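Local coordinates for protein spectinomycin 9-adenylyltransferase (Enterococcus faecalis, PDB 6SXJ) that transfers the AMP group of ATP to the 9-hydroxyl of spectinomycin, releasing diphosphate and making bacteria resistant to this antibiotic, at residues A[111-114]-A[115-119]; A[146-149]-A[150-154]; A[185-188]-A[189-193]; A[248-251]-A[252-255]. All coordinates share one frame; numbering follows the deposited sequence.

Contact 1 (A[111-114]-A[115-119]); sequences WLQE and LYEQG
Leu115 meets Leu112 across the first turn of the short helix 113-117, for which Leu112 is the N-cap residue. The two leucines touch by their CD2 methyls, 4.1 Å apart. Tyr116 N bonds to Leu112 O at 2.8 Å. Its ring has CG anti to the carbonyl carbon (chi1 -71°), which lays the ring alongside Leu112, a turn earlier. The same Leu112 O then sits over one ring face, off-centre. Leu112 CB also lies over a face as a CH-pi contact, 3.9 Å from the Tyr116 ring centroid. The amide of Gln113 stands at the ring edge, its plane turned 63° from the ring, with OE1 3.5 Å from Tyr116 CD2. That OE1 accepts a hydrogen bond from Arg70 NH1. The Tyr116 hydroxyl is hydrogen-bonded to Ile107 O and Gly109 N, so the helix is tied to strand 103-108 and the residues just after it. Glu117 N bonds to Gln113 O at 2.9 Å, and the bent Glu117 side chain folds back so that CG reaches the same oxygen. Gln118 N makes only a weak bond to Glu114 O. Gly119, with positive phi, is the C-prime residue of a Schellman motif that ends the helix; its N bonds to Tyr116 O at 3.0 Å.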
loop_
_atom_site.group_PDB
_atom_site.type_symbol
_atom_site.label_atom_id
_atom_site.label_comp_id
_atom_site.label_asym_id
_atom_site.label_seq_id
_atom_site.Cartn_x
_atom_site.Cartn_y
_atom_site.Cartn_z
ATOM N N TRP A 111 -6.437 -8.302 2.405
ATOM C CA TRP A 111 -5.679 -9.237 3.235
ATOM C C TRP A 111 -6.293 -9.405 4.616
ATOM O O TRP A 111 -5.906 -10.327 5.341
ATOM C CB TRP A 111 -4.225 -8.780 3.382
ATOM C CG TRP A 111 -4.066 -7.468 4.097
ATOM C CD1 TRP A 111 -3.838 -7.283 5.425
ATOM C CD2 TRP A 111 -4.124 -6.160 3.514
ATOM N NE1 TRP A 111 -3.756 -5.942 5.709
ATOM C CE2 TRP A 111 -3.921 -5.232 4.552
ATOM C CE3 TRP A 111 -4.319 -5.688 2.213
ATOM C CZ2 TRP A 111 -3.916 -3.861 4.333
ATOM C CZ3 TRP A 111 -4.316 -4.328 1.997
ATOM C CH2 TRP A 111 -4.116 -3.428 3.049
ATOM N N LEU A 112 -7.246 -8.550 4.985
ATOM C CA LEU A 112 -7.906 -8.583 6.277
ATOM C C LEU A 112 -9.303 -9.193 6.216
ATOM O O LEU A 112 -10.018 -9.189 7.229
ATOM C CB LEU A 112 -7.998 -7.165 6.844
ATOM C CG LEU A 112 -6.733 -6.453 7.315
ATOM C CD1 LEU A 112 -7.040 -4.981 7.528
ATOM C CD2 LEU A 112 -6.201 -7.094 8.599
ATOM N N GLN A 113 -9.713 -9.717 5.061
ATOM C CA GLN A 113 -11.098 -10.151 4.905
ATOM C C GLN A 113 -11.429 -11.304 5.852
ATOM O O GLN A 113 -12.459 -11.283 6.530
ATOM C CB GLN A 113 -11.362 -10.542 3.450
ATOM C CG GLN A 113 -12.840 -10.587 3.073
ATOM C CD GLN A 113 -13.528 -9.253 3.203
ATOM O OE1 GLN A 113 -14.255 -9.005 4.168
ATOM N NE2 GLN A 113 -13.317 -8.381 2.223
ATOM N N GLU A 114 -10.578 -12.327 5.904
ATOM C CA GLU A 114 -10.833 -13.444 6.813
ATOM C C GLU A 114 -11.080 -12.941 8.228
ATOM O O GLU A 114 -12.034 -13.356 8.895
ATOM C CB GLU A 114 -9.662 -14.415 6.797
ATOM C CG GLU A 114 -9.632 -15.318 5.588
ATOM C CD GLU A 114 -8.591 -16.412 5.716
ATOM O OE1 GLU A 114 -8.940 -17.594 5.505
ATOM O OE2 GLU A 114 -7.423 -16.086 6.030
ATOM N N LEU A 115 -10.248 -12.006 8.683
ATOM C CA LEU A 115 -10.440 -11.428 10.006
ATOM C C LEU A 115 -11.713 -10.597 10.074
ATOM O O LEU A 115 -12.406 -10.610 11.097
ATOM C CB LEU A 115 -9.240 -10.571 10.373
ATOM C CG LEU A 115 -8.010 -11.293 10.917
ATOM C CD1 LEU A 115 -7.454 -12.320 9.961
ATOM C CD2 LEU A 115 -6.998 -10.195 11.231
ATOM N N TYR A 116 -12.014 -9.831 9.019
ATOM C CA TYR A 116 -13.285 -9.115 8.985
ATOM C C TYR A 116 -14.439 -10.075 9.253
ATOM O O TYR A 116 -15.356 -9.772 10.030
ATOM C CB TYR A 116 -13.478 -8.426 7.629
ATOM C CG TYR A 116 -12.583 -7.228 7.353
ATOM C CD1 TYR A 116 -12.087 -6.437 8.384
ATOM C CD2 TYR A 116 -12.245 -6.888 6.049
ATOM C CE1 TYR A 116 -11.277 -5.343 8.118
ATOM C CE2 TYR A 116 -11.436 -5.797 5.774
ATOM C CZ TYR A 116 -10.965 -5.024 6.802
ATOM O OH TYR A 116 -10.166 -3.939 6.511
ATOM N N GLU A 117 -14.402 -11.249 8.618
ATOM C CA GLU A 117 -15.451 -12.242 8.807
ATOM C C GLU A 117 -15.507 -12.732 10.247
ATOM O O GLU A 117 -16.571 -13.151 10.714
ATOM C CB GLU A 117 -15.231 -13.426 7.860
ATOM C CG GLU A 117 -15.158 -13.059 6.381
ATOM C CD GLU A 117 -16.472 -12.517 5.837
ATOM O OE1 GLU A 117 -16.499 -12.060 4.672
ATOM O OE2 GLU A 117 -17.481 -12.548 6.572
ATOM N N GLN A 118 -14.380 -12.691 10.962
ATOM C CA GLN A 118 -14.337 -13.082 12.366
ATOM C C GLN A 118 -14.742 -11.951 13.305
ATOM O O GLN A 118 -14.518 -12.056 14.514
ATOM C CB GLN A 118 -12.930 -13.562 12.745
ATOM C CG GLN A 118 -12.553 -14.937 12.228
ATOM C CD GLN A 118 -11.294 -15.481 12.892
ATOM O OE1 GLN A 118 -10.299 -15.766 12.225
ATOM N NE2 GLN A 118 -11.332 -15.618 14.215
ATOM N N GLY A 119 -15.316 -10.874 12.785
ATOM C CA GLY A 119 -15.667 -9.731 13.596
ATOM C C GLY A 119 -14.555 -8.730 13.807
ATOM O O GLY A 119 -14.773 -7.720 14.490
#

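Contact 2 (A[146-149]-A[150-154]); sequences GNYD and LEELL
The Tyr148 ring has Glu152 OE2 at its edge, near the ring plane, while the CD2 methyl of Leu153 comes in obliquely near its root. That methyl is 3.8 Å from Tyr148 CB and 4.1 Å from Tyr148 CG. The two side chains cross at about a right angle, and the outer part of the ring leads away from the turn. A glycerol molecule, probably from the crystallisation liquor, lies about 3 Å from the Tyr148 side chain. The Glu152 carboxylate is a second flat group in the contact. Its OE1 accepts the Asp149 N-H at 3.0 Å, on the anti side and 34° out of the carboxylate plane. Glu152 reaches back because CG is anti to its own carbonyl carbon (chi1 -51°) and the chain beyond is extended. In return, Glu152 N bonds to Asp149 O at 2.9 Å. The pair is therefore joined by two bonds, one from each backbone N-H. Three acidic groups gather here: Asp149 OD2 is 4.3 Å from Glu151 OE2 and 4.4 Å from Glu152 OE1. This may raise the proton affinity of Asp149, though its long, weak ion pair with Arg143 would partly offset it. On the inner side, Leu150 and Leu153 pack on Tyr31 of strand 27-33, whose hydroxyl bonds to Tyr148 O. Leu153 N bonds to Leu150 O within the turn. Residues 150-152 form a short helix-like turn, without regular alpha-helical bonds, between edge strand 142-144 and helix 159-173. The Glu152 carboxylate on Asp149 N resembles one half of a capping box, with a backbone bond in place of the reciprocal side-chain one.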
loop_
_atom_site.group_PDB
_atom_site.type_symbol
_atom_site.label_atom_id
_atom_site.label_comp_id
_atom_site.label_asym_id
_atom_site.label_seq_id
_atom_site.Cartn_x
_atom_site.Cartn_y
_atom_site.Cartn_z
ATOM N N GLY A 146 -13.135 17.221 -1.308
ATOM C CA GLY A 146 -12.578 18.006 -0.224
ATOM C C GLY A 146 -12.185 19.398 -0.668
ATOM O O GLY A 146 -11.967 19.635 -1.859
ATOM N N ASN A 147 -12.095 20.327 0.280
ATOM C CA ASN A 147 -11.782 21.714 -0.027
ATOM C C ASN A 147 -10.290 22.013 0.012
ATOM O O ASN A 147 -9.900 23.150 -0.272
ATOM C CB ASN A 147 -12.502 22.655 0.948
ATOM C CG ASN A 147 -14.016 22.595 0.820
ATOM O OD1 ASN A 147 -14.555 22.306 -0.251
ATOM N ND2 ASN A 147 -14.709 22.875 1.917
ATOM N N TYR A 148 -9.445 21.036 0.352
ATOM C CA TYR A 148 -8.018 21.275 0.522
ATOM C C TYR A 148 -7.207 20.216 -0.211
ATOM O O TYR A 148 -7.631 19.066 -0.345
ATOM C CB TYR A 148 -7.612 21.291 2.015
ATOM C CG TYR A 148 -8.519 22.133 2.889
ATOM C CD1 TYR A 148 -8.167 23.428 3.253
ATOM C CD2 TYR A 148 -9.727 21.633 3.348
ATOM C CE1 TYR A 148 -9.001 24.204 4.051
ATOM C CE2 TYR A 148 -10.568 22.401 4.138
ATOM C CZ TYR A 148 -10.199 23.687 4.484
ATOM O OH TYR A 148 -11.027 24.445 5.281
ATOM N N ASP A 149 -6.055 20.635 -0.729
ATOM C CA ASP A 149 -5.074 19.692 -1.246
ATOM C C ASP A 149 -4.459 18.922 -0.082
ATOM O O ASP A 149 -4.354 19.427 1.040
ATOM C CB ASP A 149 -3.984 20.420 -2.035
ATOM C CG ASP A 149 -4.381 20.686 -3.467
ATOM O OD1 ASP A 149 -5.124 19.862 -4.036
ATOM O OD2 ASP A 149 -3.947 21.713 -4.028
ATOM N N LEU A 150 -4.055 17.684 -0.355
ATOM C CA LEU A 150 -3.534 16.832 0.706
ATOM C C LEU A 150 -2.368 17.503 1.424
ATOM O O LEU A 150 -2.301 17.495 2.659
ATOM C CB LEU A 150 -3.110 15.482 0.127
ATOM C CG LEU A 150 -2.561 14.458 1.127
ATOM C CD1 LEU A 150 -3.514 14.256 2.287
ATOM C CD2 LEU A 150 -2.295 13.142 0.402
ATOM N N GLU A 151 -1.452 18.110 0.665
ATOM C CA GLU A 151 -0.263 18.711 1.262
ATOM C C GLU A 151 -0.627 19.762 2.307
ATOM O O GLU A 151 0.170 20.048 3.210
ATOM C CB GLU A 151 0.610 19.327 0.167
ATOM C CG GLU A 151 -0.034 20.500 -0.563
ATOM C CD GLU A 151 0.611 20.775 -1.914
ATOM O OE1 GLU A 151 1.641 20.139 -2.223
ATOM O OE2 GLU A 151 0.089 21.626 -2.669
ATOM N N GLU A 152 -1.816 20.358 2.193
ATOM C CA GLU A 152 -2.255 21.334 3.185
ATOM C C GLU A 152 -2.713 20.687 4.484
ATOM O O GLU A 152 -2.855 21.384 5.496
ATOM C CB GLU A 152 -3.410 22.185 2.650
ATOM C CG GLU A 152 -3.182 22.813 1.299
ATOM C CD GLU A 152 -4.329 23.725 0.912
ATOM O OE1 GLU A 152 -5.037 23.413 -0.069
ATOM O OE2 GLU A 152 -4.533 24.746 1.607
ATOM N N LEU A 153 -2.981 19.388 4.471
ATOM C CA LEU A 153 -3.507 18.694 5.632
ATOM C C LEU A 153 -2.459 17.840 6.331
ATOM O O LEU A 153 -2.782 17.195 7.330
ATOM C CB LEU A 153 -4.688 17.812 5.225
ATOM C CG LEU A 153 -5.796 18.414 4.367
ATOM C CD1 LEU A 153 -6.592 17.272 3.745
ATOM C CD2 LEU A 153 -6.701 19.320 5.173
ATOM N N LEU A 154 -1.221 17.831 5.836
ATOM C CA LEU A 154 -0.162 16.989 6.363
ATOM C C LEU A 154 1.093 17.817 6.616
ATOM O O LEU A 154 1.475 18.634 5.769
ATOM C CB LEU A 154 0.177 15.856 5.386
ATOM C CG LEU A 154 -0.763 14.658 5.283
ATOM C CD1 LEU A 154 -0.275 13.761 4.149
ATOM C CD2 LEU A 154 -0.836 13.900 6.582
#

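Contact 3 (A[185-188]-A[189-193]); sequences ILTL and CRMIL
The backbone from Ile185 to Leu193 is regular alpha-helix, with four successive i to i+4 bonds joining the two halves; Arg190 N to Leu186 O, at 2.7 Å, has an almost straight N-H...O angle of 179°. Leu188 and Met191 make the closest contact between side chains, Leu188 CD2 to Met191 SD at 3.8 Å. The Met191 CG is anti to the carbonyl carbon (chi1 -78°), and this turns it back beside the preceding turn. There CG lies 3.1 Å from Thr187 O. The sulfur then continues past the Leu188 methyl. Ile185 and Cys189 meet more loosely, CG2 to SG at 4.5 Å, and the sulfur is also 3.4 Å from Ile185 O. Helix 181-196 is a central member of the all-helical C-terminal part of the enzyme. Cys189 and Leu186 face helices 203-212 and 216-229. Leu188 and Met191 pack toward helix 159-173, and Leu188 also touches helix 241-253. Ile192 joins Leu188 on that last side. Its CG1 and CD1 run beside Leu188 O, with CG1 at 3.3 Å. Arg190 keeps CB near Thr187 O, at 3.3 Å.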
loop_
_atom_site.group_PDB
_atom_site.type_symbol
_atom_site.label_atom_id
_atom_site.label_comp_id
_atom_site.label_asym_id
_atom_site.label_seq_id
_atom_site.Cartn_x
_atom_site.Cartn_y
_atom_site.Cartn_z
ATOM N N ILE A 185 10.326 -10.325 -2.491
ATOM C CA ILE A 185 11.429 -10.020 -3.400
ATOM C C ILE A 185 11.225 -8.654 -4.039
ATOM O O ILE A 185 12.115 -7.796 -4.021
ATOM C CB ILE A 185 11.562 -11.114 -4.475
ATOM C CG1 ILE A 185 11.929 -12.454 -3.846
ATOM C CG2 ILE A 185 12.605 -10.714 -5.503
ATOM C CD1 ILE A 185 12.051 -13.582 -4.848
ATOM N N LEU A 186 10.055 -8.435 -4.635
ATOM C CA LEU A 186 9.840 -7.201 -5.383
ATOM C C LEU A 186 9.643 -6.006 -4.463
ATOM O O LEU A 186 10.023 -4.886 -4.821
ATOM C CB LEU A 186 8.645 -7.360 -6.325
ATOM C CG LEU A 186 8.727 -8.588 -7.234
ATOM C CD1 LEU A 186 7.334 -9.009 -7.679
ATOM C CD2 LEU A 186 9.621 -8.327 -8.439
ATOM N N THR A 187 9.071 -6.218 -3.278
ATOM C CA THR A 187 9.050 -5.152 -2.283
ATOM C C THR A 187 10.464 -4.656 -2.000
ATOM O O THR A 187 10.738 -3.451 -2.055
ATOM C CB THR A 187 8.383 -5.645 -0.998
ATOM O OG1 THR A 187 7.183 -6.363 -1.317
ATOM C CG2 THR A 187 8.043 -4.463 -0.088
ATOM N N LEU A 188 11.382 -5.581 -1.707
ATOM C CA LEU A 188 12.770 -5.195 -1.483
ATOM C C LEU A 188 13.346 -4.486 -2.701
ATOM O O LEU A 188 14.096 -3.513 -2.566
ATOM C CB LEU A 188 13.607 -6.426 -1.142
ATOM C CG LEU A 188 13.446 -7.038 0.251
ATOM C CD1 LEU A 188 14.123 -8.396 0.286
ATOM C CD2 LEU A 188 14.005 -6.140 1.315
ATOM N N CYS A 189 13.020 -4.967 -3.903
ATOM C CA CYS A 189 13.467 -4.279 -5.113
ATOM C C CYS A 189 12.903 -2.865 -5.171
ATOM O O CYS A 189 13.635 -1.897 -5.413
ATOM C CB CYS A 189 13.056 -5.074 -6.351
ATOM S SG CYS A 189 13.971 -6.607 -6.584
ATOM N N ARG A 190 11.591 -2.726 -4.960
ATOM C CA ARG A 190 11.002 -1.403 -4.792
ATOM C C ARG A 190 11.722 -0.636 -3.685
ATOM O O ARG A 190 12.110 0.522 -3.865
ATOM C CB ARG A 190 9.506 -1.532 -4.479
ATOM C CG ARG A 190 8.729 -0.222 -4.557
ATOM C CD ARG A 190 7.315 -0.357 -3.996
ATOM N NE ARG A 190 7.288 -0.581 -2.548
ATOM C CZ ARG A 190 7.572 0.341 -1.630
ATOM N NH1 ARG A 190 7.919 1.570 -1.992
ATOM N NH2 ARG A 190 7.511 0.028 -0.340
ATOM N N MET A 191 11.922 -1.298 -2.537
ATOM C CA MET A 191 12.561 -0.650 -1.388
ATOM C C MET A 191 13.908 -0.057 -1.756
ATOM O O MET A 191 14.276 1.026 -1.275
ATOM C CB MET A 191 12.762 -1.665 -0.269
ATOM C CG MET A 191 11.543 -1.994 0.553
ATOM S SD MET A 191 12.067 -2.909 1.998
ATOM C CE MET A 191 10.611 -2.861 3.029
ATOM N N ILE A 192 14.674 -0.746 -2.601
ATOM C CA ILE A 192 16.028 -0.319 -2.925
ATOM C C ILE A 192 15.997 0.928 -3.801
ATOM O O ILE A 192 16.707 1.908 -3.554
ATOM C CB ILE A 192 16.804 -1.469 -3.593
ATOM C CG1 ILE A 192 17.225 -2.497 -2.537
ATOM C CG2 ILE A 192 18.012 -0.923 -4.336
ATOM C CD1 ILE A 192 17.611 -3.834 -3.113
ATOM N N LEU A 193 15.137 0.912 -4.822
ATOM C CA LEU A 193 15.018 2.066 -5.702
ATOM C C LEU A 193 14.714 3.332 -4.920
ATOM O O LEU A 193 15.455 4.314 -5.022
ATOM C CB LEU A 193 13.948 1.806 -6.753
ATOM C CG LEU A 193 14.427 0.901 -7.889
ATOM C CD1 LEU A 193 13.328 0.598 -8.891
ATOM C CD2 LEU A 193 15.640 1.492 -8.578
#

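Contact 4 (A[248-251]-A[252-255]); sequences LNNR and LKKL
Lys253 lies back over Asn249, its CD 3.5 Å from Asn249 ND2. The two side chains run at a slant to each other. With chi1 -170°, the Asn249 amide points away from its own N and toward the next turn. Lys253 starts the other way, with CG anti to the carbonyl carbon (chi1 -82°). Bends at chi2 and chi3 then carry its chain back along the helix, and CD also comes within 3.5 Å of Asn249 O. Asn250 runs alongside Lys253 and points the same way. These residues form the last turn of helix 241-253, the C-terminal helix of the modelled chain. Its final bonds are Lys253 N to Asn249 O at 2.7 Å and Lys254 N to Asn250 O at 3.2 Å; a weak one also runs from Lys254 N to Arg251 O. Lys254 is the first residue to leave helical geometry. Its twice-bent chain folds back along the side of the last turn, with CE 3.1 Å from Asn250 O. On the inner side, Leu252 CB sits 3.3 Å from Leu248 O, and both leucines pack on Ile192 of helix 181-196. Leu252 also reaches Met167 and Ser170. Arg251, extended at first, hydrogen-bonds through NE to the Tyr247 hydroxyl.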
loop_
_atom_site.group_PDB
_atom_site.type_symbol
_atom_site.label_atom_id
_atom_site.label_comp_id
_atom_site.label_asym_id
_atom_site.label_seq_id
_atom_site.Cartn_x
_atom_site.Cartn_y
_atom_site.Cartn_z
ATOM N N LEU A 248 19.376 -8.935 -1.651
ATOM C CA LEU A 248 18.636 -7.679 -1.715
ATOM C C LEU A 248 18.704 -6.931 -0.393
ATOM O O LEU A 248 18.809 -5.698 -0.372
ATOM C CB LEU A 248 17.182 -7.955 -2.095
ATOM C CG LEU A 248 16.994 -8.529 -3.501
ATOM C CD1 LEU A 248 15.557 -8.928 -3.757
ATOM C CD2 LEU A 248 17.474 -7.495 -4.504
ATOM N N ASN A 249 18.628 -7.658 0.723
ATOM C CA ASN A 249 18.677 -7.010 2.029
ATOM C C ASN A 249 20.029 -6.343 2.255
ATOM O O ASN A 249 20.103 -5.174 2.651
ATOM C CB ASN A 249 18.385 -8.036 3.126
ATOM C CG ASN A 249 18.176 -7.393 4.481
ATOM O OD1 ASN A 249 17.430 -6.425 4.614
ATOM N ND2 ASN A 249 18.840 -7.928 5.496
ATOM N N ASN A 250 21.118 -7.076 2.017
ATOM C CA ASN A 250 22.442 -6.488 2.192
ATOM C C ASN A 250 22.640 -5.306 1.248
ATOM O O ASN A 250 23.081 -4.232 1.669
ATOM C CB ASN A 250 23.515 -7.557 1.985
ATOM C CG ASN A 250 23.616 -8.515 3.171
ATOM O OD1 ASN A 250 23.563 -9.737 3.004
ATOM N ND2 ASN A 250 23.755 -7.962 4.375
ATOM N N ARG A 251 22.303 -5.481 -0.033
ATOM C CA ARG A 251 22.321 -4.353 -0.964
ATOM C C ARG A 251 21.562 -3.160 -0.396
ATOM O O ARG A 251 22.019 -2.015 -0.491
ATOM C CB ARG A 251 21.719 -4.789 -2.300
ATOM C CG ARG A 251 21.911 -3.838 -3.467
ATOM C CD ARG A 251 20.978 -4.256 -4.599
ATOM N NE ARG A 251 21.502 -3.984 -5.932
ATOM C CZ ARG A 251 21.666 -2.765 -6.434
ATOM N NH1 ARG A 251 21.364 -1.699 -5.704
ATOM N NH2 ARG A 251 22.140 -2.611 -7.663
ATOM N N LEU A 252 20.402 -3.416 0.215
ATOM C CA LEU A 252 19.611 -2.336 0.794
ATOM C C LEU A 252 20.293 -1.744 2.020
ATOM O O LEU A 252 20.306 -0.521 2.197
ATOM C CB LEU A 252 18.222 -2.859 1.152
ATOM C CG LEU A 252 17.258 -1.960 1.932
ATOM C CD1 LEU A 252 16.981 -0.664 1.195
ATOM C CD2 LEU A 252 15.954 -2.724 2.198
ATOM N N LYS A 253 20.868 -2.593 2.875
ATOM C CA LYS A 253 21.495 -2.110 4.102
ATOM C C LYS A 253 22.640 -1.141 3.833
ATOM O O LYS A 253 23.030 -0.398 4.741
ATOM C CB LYS A 253 21.998 -3.292 4.932
ATOM C CG LYS A 253 20.930 -3.956 5.784
ATOM C CD LYS A 253 21.218 -5.449 5.964
ATOM C CE LYS A 253 21.807 -5.755 7.345
ATOM N NZ LYS A 253 22.244 -7.186 7.463
ATOM N N LYS A 254 23.195 -1.133 2.620
ATOM C CA LYS A 254 24.182 -0.138 2.218
ATOM C C LYS A 254 23.540 1.164 1.753
ATOM O O LYS A 254 24.222 1.985 1.127
ATOM C CB LYS A 254 25.073 -0.694 1.103
ATOM C CG LYS A 254 25.530 -2.128 1.305
ATOM C CD LYS A 254 26.195 -2.319 2.666
ATOM C CE LYS A 254 25.375 -3.239 3.568
ATOM N NZ LYS A 254 25.566 -2.945 5.026
ATOM N N LEU A 255 22.258 1.359 2.058
ATOM C CA LEU A 255 21.465 2.481 1.550
ATOM C C LEU A 255 21.930 2.951 0.180
ATOM O O LEU A 255 21.514 2.405 -0.843
ATOM C CB LEU A 255 21.490 3.651 2.543
ATOM C CG LEU A 255 22.831 4.182 3.057
ATOM C CD1 LEU A 255 23.297 5.362 2.221
ATOM C CD2 LEU A 255 22.718 4.580 4.528
#

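The four contacts follow one another along the chain, each closing before the next opens. Contacts 3 and 4 are the only pair that touch; their centres are 10 Å apart. Ile192 joins them: its CD1 lies 3.5 Å from Leu248 O, its CG1 3.8 Å from Leu252 CB, and its CG2 packs on Arg251. Contacts 3 and 4 belong to the helical C-terminal part. Contacts 1 and 2 lie beside the mixed sheet of the nucleotidyltransferase fold, with centres 31 Å apart. The nearest atoms of contacts 1 and 3 are about 12 Å apart, and those of contacts 2 and 3 about 16 Å. The glycerol beside Tyr148 in contact 2 is not evidence of a substrate site.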